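Local coordinates for protein 11S globulin (Wrightia tinctoria, PDB 5WXU) that probably serves as a hexameric seed storage protein of the 11S globulin family and binds the plant hormone auxin, at residues 98-112 with 171-185. Sequence-based numbering, arbitrary orientation.
Sequences NNAPMLIIVVQGHGI and YNEATEKLVLLVIHD. With PO4 (phosphate ion), chain N.
Strands 102-108 and 178-185 are antiparallel neighbours in a sheet of the N-terminal cupin barrel, and Met102 pairs with His184 near one end of their ladder. Backbone bonds run in both directions between Leu103 and Ile183 and between Ile105 and Leu181. A classic beta bulge follows: Val107 and Gln108 both face Val179, whose O accepts from Val107 N and whose N donates to Gln108 O. Met102, Ile104, Val106, Leu180, Val182 and His184 line one face of the sheet; Leu103, Ile105, Leu181 and Ile183 line the other. On the latter, Ile105 CD1 lies 3.6 Å from Leu181 CD2, the two side chains running alongside.

A phosphate ion, probably from the crystallisation liquor, lies beside His184 and Asn98. His184 NE2 donates to Asn98 OD1 (3.1 Å, 152° at the hydrogen), reaching it from above the amide plane. The ring and amide planes are 77° apart. Asn98 ND2 bonds phosphate O1 at 3.0 Å, and His85, Ser96, His168 and Arg199 are also hydrogen-bonded to the ion. Met102 CB sits over the imidazole face, 4.1 Å from the His184 ring centroid. Replacing His184 by alanine is likely to leave Asn98 OD1 without its ring donor and Met102 CB without the face it packs on.

Beyond the bulge both segments join the second sheet, on strands 110-115 and 168-172, where Ile112 and Tyr171 pair through two backbone bonds. Gln108 NE2 donates to Lys177 O at 2.9 Å; the chain, with CG opposite the backbone N (chi1 169°), is extended to get there. Ala174 CB covers one face of the His110 ring, 3.8 Å from its centroid. Asn172 OD1 accepts from Ala174 N at 2.9 Å, forming an Asx turn.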
# COMPACT_ATOMS: atom_id res chain seq x y z
N ASN B 98 19.84 -11.11 -16.63
CA ASN B 98 18.87 -11.10 -17.68
C ASN B 98 18.03 -9.85 -17.61
O ASN B 98 17.97 -9.19 -16.57
CB ASN B 98 17.98 -12.31 -17.59
CG ASN B 98 18.75 -13.58 -17.51
OD1 ASN B 98 18.69 -14.31 -16.52
ND2 ASN B 98 19.45 -13.93 -18.60
N ASN B 99 17.35 -9.60 -18.70
CA ASN B 99 16.35 -8.51 -18.74
C ASN B 99 14.95 -8.84 -18.24
O ASN B 99 14.05 -7.98 -18.22
CB ASN B 99 16.26 -7.93 -20.14
CG ASN B 99 15.75 -8.91 -21.16
OD1 ASN B 99 16.26 -10.03 -21.19
ND2 ASN B 99 14.84 -8.50 -22.04
N ALA B 100 14.73 -10.08 -17.87
CA ALA B 100 13.40 -10.56 -17.48
C ALA B 100 13.61 -11.31 -16.23
O ALA B 100 14.62 -12.00 -16.06
CB ALA B 100 12.78 -11.49 -18.52
N PRO B 101 12.65 -11.24 -15.30
CA PRO B 101 12.61 -12.11 -14.10
C PRO B 101 12.32 -13.57 -14.50
O PRO B 101 11.91 -13.84 -15.65
CB PRO B 101 11.52 -11.51 -13.28
CG PRO B 101 10.57 -10.95 -14.32
CD PRO B 101 11.40 -10.47 -15.46
N MET B 102 12.59 -14.48 -13.58
CA MET B 102 12.47 -15.90 -13.87
C MET B 102 12.12 -16.67 -12.64
O MET B 102 12.43 -16.23 -11.54
CB MET B 102 13.81 -16.41 -14.42
CG MET B 102 14.90 -16.36 -13.38
SD MET B 102 16.52 -16.32 -14.12
CE MET B 102 17.45 -15.47 -12.95
N LEU B 103 11.47 -17.82 -12.79
CA LEU B 103 11.48 -18.86 -11.85
C LEU B 103 12.38 -20.02 -12.38
O LEU B 103 12.36 -20.35 -13.61
CB LEU B 103 10.10 -19.38 -11.65
CG LEU B 103 9.07 -18.39 -11.14
CD1 LEU B 103 7.88 -19.17 -10.69
CD2 LEU B 103 9.58 -17.58 -9.96
N ILE B 104 13.18 -20.55 -11.48
CA ILE B 104 14.06 -21.73 -11.77
C ILE B 104 13.53 -22.92 -11.00
O ILE B 104 13.38 -22.84 -9.79
CB ILE B 104 15.49 -21.43 -11.36
CG1 ILE B 104 16.02 -20.24 -12.13
CG2 ILE B 104 16.40 -22.65 -11.69
CD1 ILE B 104 17.35 -19.71 -11.71
N ILE B 105 13.20 -24.01 -11.68
CA ILE B 105 12.76 -25.26 -11.05
C ILE B 105 13.96 -26.20 -11.03
O ILE B 105 14.55 -26.46 -12.07
CB ILE B 105 11.62 -25.90 -11.81
CG1 ILE B 105 10.40 -25.00 -11.73
CG2 ILE B 105 11.29 -27.28 -11.25
CD1 ILE B 105 9.56 -25.20 -12.93
N VAL B 106 14.35 -26.63 -9.86
CA VAL B 106 15.42 -27.62 -9.75
C VAL B 106 14.79 -28.98 -9.94
O VAL B 106 14.19 -29.56 -9.01
CB VAL B 106 16.19 -27.52 -8.44
CG1 VAL B 106 17.38 -28.53 -8.51
CG2 VAL B 106 16.65 -26.07 -8.21
N VAL B 107 15.01 -29.52 -11.14
CA VAL B 107 14.36 -30.76 -11.62
C VAL B 107 15.07 -32.00 -11.07
O VAL B 107 14.43 -33.01 -10.74
CB VAL B 107 14.36 -30.78 -13.17
CG1 VAL B 107 13.88 -32.12 -13.69
CG2 VAL B 107 13.40 -29.74 -13.70
N GLN B 108 16.38 -31.87 -10.90
CA GLN B 108 17.23 -32.93 -10.37
C GLN B 108 18.52 -32.34 -9.83
O GLN B 108 19.03 -31.39 -10.39
CB GLN B 108 17.57 -33.90 -11.50
CG GLN B 108 18.67 -34.91 -11.21
CD GLN B 108 18.99 -35.77 -12.45
OE1 GLN B 108 18.10 -36.45 -12.97
NE2 GLN B 108 20.27 -35.75 -12.91
N GLY B 109 19.05 -32.94 -8.78
CA GLY B 109 20.36 -32.63 -8.31
C GLY B 109 20.33 -31.70 -7.15
O GLY B 109 19.26 -31.42 -6.60
N HIS B 110 21.48 -31.26 -6.79
CA HIS B 110 21.66 -30.29 -5.69
C HIS B 110 22.95 -29.55 -5.87
O HIS B 110 23.93 -30.00 -6.51
CB HIS B 110 21.53 -30.92 -4.29
CG HIS B 110 22.69 -31.76 -3.89
ND1 HIS B 110 22.75 -33.12 -4.13
CD2 HIS B 110 23.81 -31.44 -3.21
CE1 HIS B 110 23.90 -33.59 -3.66
NE2 HIS B 110 24.56 -32.59 -3.09
N GLY B 111 22.95 -28.30 -5.41
CA GLY B 111 24.11 -27.48 -5.61
C GLY B 111 24.06 -26.16 -4.90
O GLY B 111 23.38 -26.05 -3.93
N ILE B 112 24.76 -25.17 -5.42
CA ILE B 112 24.86 -23.84 -4.76
C ILE B 112 24.41 -22.82 -5.79
O ILE B 112 24.70 -22.93 -7.04
CB ILE B 112 26.33 -23.47 -4.45
CG1 ILE B 112 27.11 -24.61 -3.75
CG2 ILE B 112 26.40 -22.20 -3.67
CD1 ILE B 112 26.51 -24.97 -2.45
N TYR B 171 26.45 -23.76 -9.20
CA TYR B 171 27.53 -24.76 -9.13
C TYR B 171 26.92 -26.08 -8.65
O TYR B 171 26.18 -26.12 -7.66
CB TYR B 171 28.61 -24.30 -8.19
CG TYR B 171 29.69 -25.34 -7.99
CD1 TYR B 171 30.54 -25.64 -9.00
CD2 TYR B 171 29.79 -26.05 -6.80
CE1 TYR B 171 31.53 -26.64 -8.84
CE2 TYR B 171 30.76 -27.03 -6.62
CZ TYR B 171 31.62 -27.31 -7.64
OH TYR B 171 32.57 -28.30 -7.44
N ASN B 172 27.24 -27.15 -9.38
CA ASN B 172 26.78 -28.51 -9.06
C ASN B 172 27.82 -29.20 -8.18
O ASN B 172 28.90 -29.55 -8.67
CB ASN B 172 26.61 -29.32 -10.35
CG ASN B 172 26.06 -30.69 -10.06
OD1 ASN B 172 25.60 -30.96 -8.94
ND2 ASN B 172 26.06 -31.55 -11.07
N GLU B 173 27.45 -29.46 -6.94
CA GLU B 173 28.32 -30.20 -6.06
C GLU B 173 28.02 -31.70 -5.99
O GLU B 173 28.73 -32.41 -5.32
CB GLU B 173 28.30 -29.56 -4.65
CG GLU B 173 26.99 -29.70 -3.91
CD GLU B 173 27.00 -28.88 -2.61
OE1 GLU B 173 28.10 -28.42 -2.19
OE2 GLU B 173 25.91 -28.70 -2.03
N ALA B 174 26.98 -32.15 -6.67
CA ALA B 174 26.55 -33.55 -6.61
C ALA B 174 27.25 -34.35 -7.70
O ALA B 174 27.83 -33.78 -8.62
CB ALA B 174 25.07 -33.61 -6.83
N THR B 175 27.19 -35.68 -7.59
CA THR B 175 27.65 -36.53 -8.67
C THR B 175 26.68 -36.59 -9.85
O THR B 175 27.14 -36.73 -11.03
CB THR B 175 27.95 -37.97 -8.12
OG1 THR B 175 26.82 -38.45 -7.42
CG2 THR B 175 29.11 -37.91 -7.12
N GLU B 176 25.36 -36.58 -9.59
CA GLU B 176 24.36 -36.52 -10.66
C GLU B 176 24.24 -35.10 -11.23
O GLU B 176 24.59 -34.14 -10.54
CB GLU B 176 22.96 -37.04 -10.29
CG GLU B 176 22.16 -36.18 -9.33
CD GLU B 176 22.47 -36.32 -7.83
OE1 GLU B 176 21.53 -35.90 -7.08
OE2 GLU B 176 23.58 -36.78 -7.37
N LYS B 177 23.77 -35.04 -12.45
CA LYS B 177 23.69 -33.72 -13.15
C LYS B 177 22.67 -32.88 -12.39
O LYS B 177 21.69 -33.41 -11.86
CB LYS B 177 23.24 -33.91 -14.59
CG LYS B 177 24.36 -34.50 -15.43
CD LYS B 177 23.98 -34.81 -16.85
CE LYS B 177 25.24 -35.09 -17.66
NZ LYS B 177 24.93 -35.67 -19.00
N LEU B 178 22.95 -31.58 -12.32
CA LEU B 178 22.01 -30.58 -11.79
C LEU B 178 21.20 -30.07 -12.95
O LEU B 178 21.77 -29.59 -13.91
CB LEU B 178 22.80 -29.51 -11.17
CG LEU B 178 22.05 -28.28 -10.61
CD1 LEU B 178 21.15 -28.70 -9.48
CD2 LEU B 178 23.04 -27.26 -10.09
N VAL B 179 19.87 -30.19 -12.92
CA VAL B 179 19.05 -29.91 -14.10
C VAL B 179 18.12 -28.77 -13.62
O VAL B 179 17.42 -28.96 -12.63
CB VAL B 179 18.23 -31.11 -14.58
CG1 VAL B 179 17.25 -30.71 -15.63
CG2 VAL B 179 19.19 -32.21 -15.06
N LEU B 180 18.30 -27.63 -14.28
CA LEU B 180 17.47 -26.43 -14.04
C LEU B 180 16.52 -26.10 -15.20
O LEU B 180 16.94 -25.90 -16.35
CB LEU B 180 18.39 -25.26 -13.75
CG LEU B 180 19.50 -25.41 -12.70
CD1 LEU B 180 20.32 -24.15 -12.68
CD2 LEU B 180 18.99 -25.85 -11.31
N LEU B 181 15.23 -25.97 -14.92
CA LEU B 181 14.27 -25.55 -15.88
C LEU B 181 13.97 -24.07 -15.51
O LEU B 181 13.47 -23.84 -14.43
CB LEU B 181 12.98 -26.29 -15.79
CG LEU B 181 11.95 -25.81 -16.83
CD1 LEU B 181 12.21 -26.63 -18.07
CD2 LEU B 181 10.51 -25.86 -16.36
N VAL B 182 14.28 -23.16 -16.42
CA VAL B 182 14.22 -21.68 -16.24
C VAL B 182 13.12 -21.15 -17.15
O VAL B 182 13.15 -21.31 -18.40
CB VAL B 182 15.50 -20.98 -16.58
CG1 VAL B 182 15.39 -19.51 -16.21
CG2 VAL B 182 16.72 -21.61 -15.88
N ILE B 183 12.14 -20.50 -16.52
CA ILE B 183 11.07 -19.83 -17.22
C ILE B 183 11.32 -18.35 -17.00
O ILE B 183 11.24 -17.82 -15.88
CB ILE B 183 9.70 -20.21 -16.71
CG1 ILE B 183 9.45 -21.71 -16.73
CG2 ILE B 183 8.62 -19.54 -17.56
CD1 ILE B 183 9.77 -22.42 -18.03
N HIS B 184 11.64 -17.68 -18.09
CA HIS B 184 11.81 -16.21 -18.10
C HIS B 184 10.54 -15.53 -18.52
O HIS B 184 9.97 -15.92 -19.54
CB HIS B 184 12.93 -15.76 -19.01
CG HIS B 184 14.30 -15.97 -18.48
ND1 HIS B 184 15.05 -17.06 -18.87
CD2 HIS B 184 15.11 -15.21 -17.69
CE1 HIS B 184 16.23 -17.02 -18.28
NE2 HIS B 184 16.29 -15.91 -17.55
N ASP B 185 10.08 -14.54 -17.74
CA ASP B 185 8.82 -13.83 -18.04
C ASP B 185 9.14 -12.58 -18.82
O ASP B 185 9.43 -11.50 -18.25
CB ASP B 185 8.12 -13.54 -16.70
CG ASP B 185 6.83 -12.86 -16.88
OD1 ASP B 185 6.37 -12.72 -18.04
OD2 ASP B 185 6.31 -12.36 -15.82
P PO4 N . 20.30 -17.54 -17.57
O1 PO4 N . 21.25 -16.34 -18.10
O2 PO4 N . 20.40 -18.06 -16.15
O3 PO4 N . 18.89 -16.96 -17.43
O4 PO4 N . 20.00 -18.65 -18.58
O HOH W 1 23.28 -32.15 -8.86
O HOH W 2 23.09 -27.94 -1.81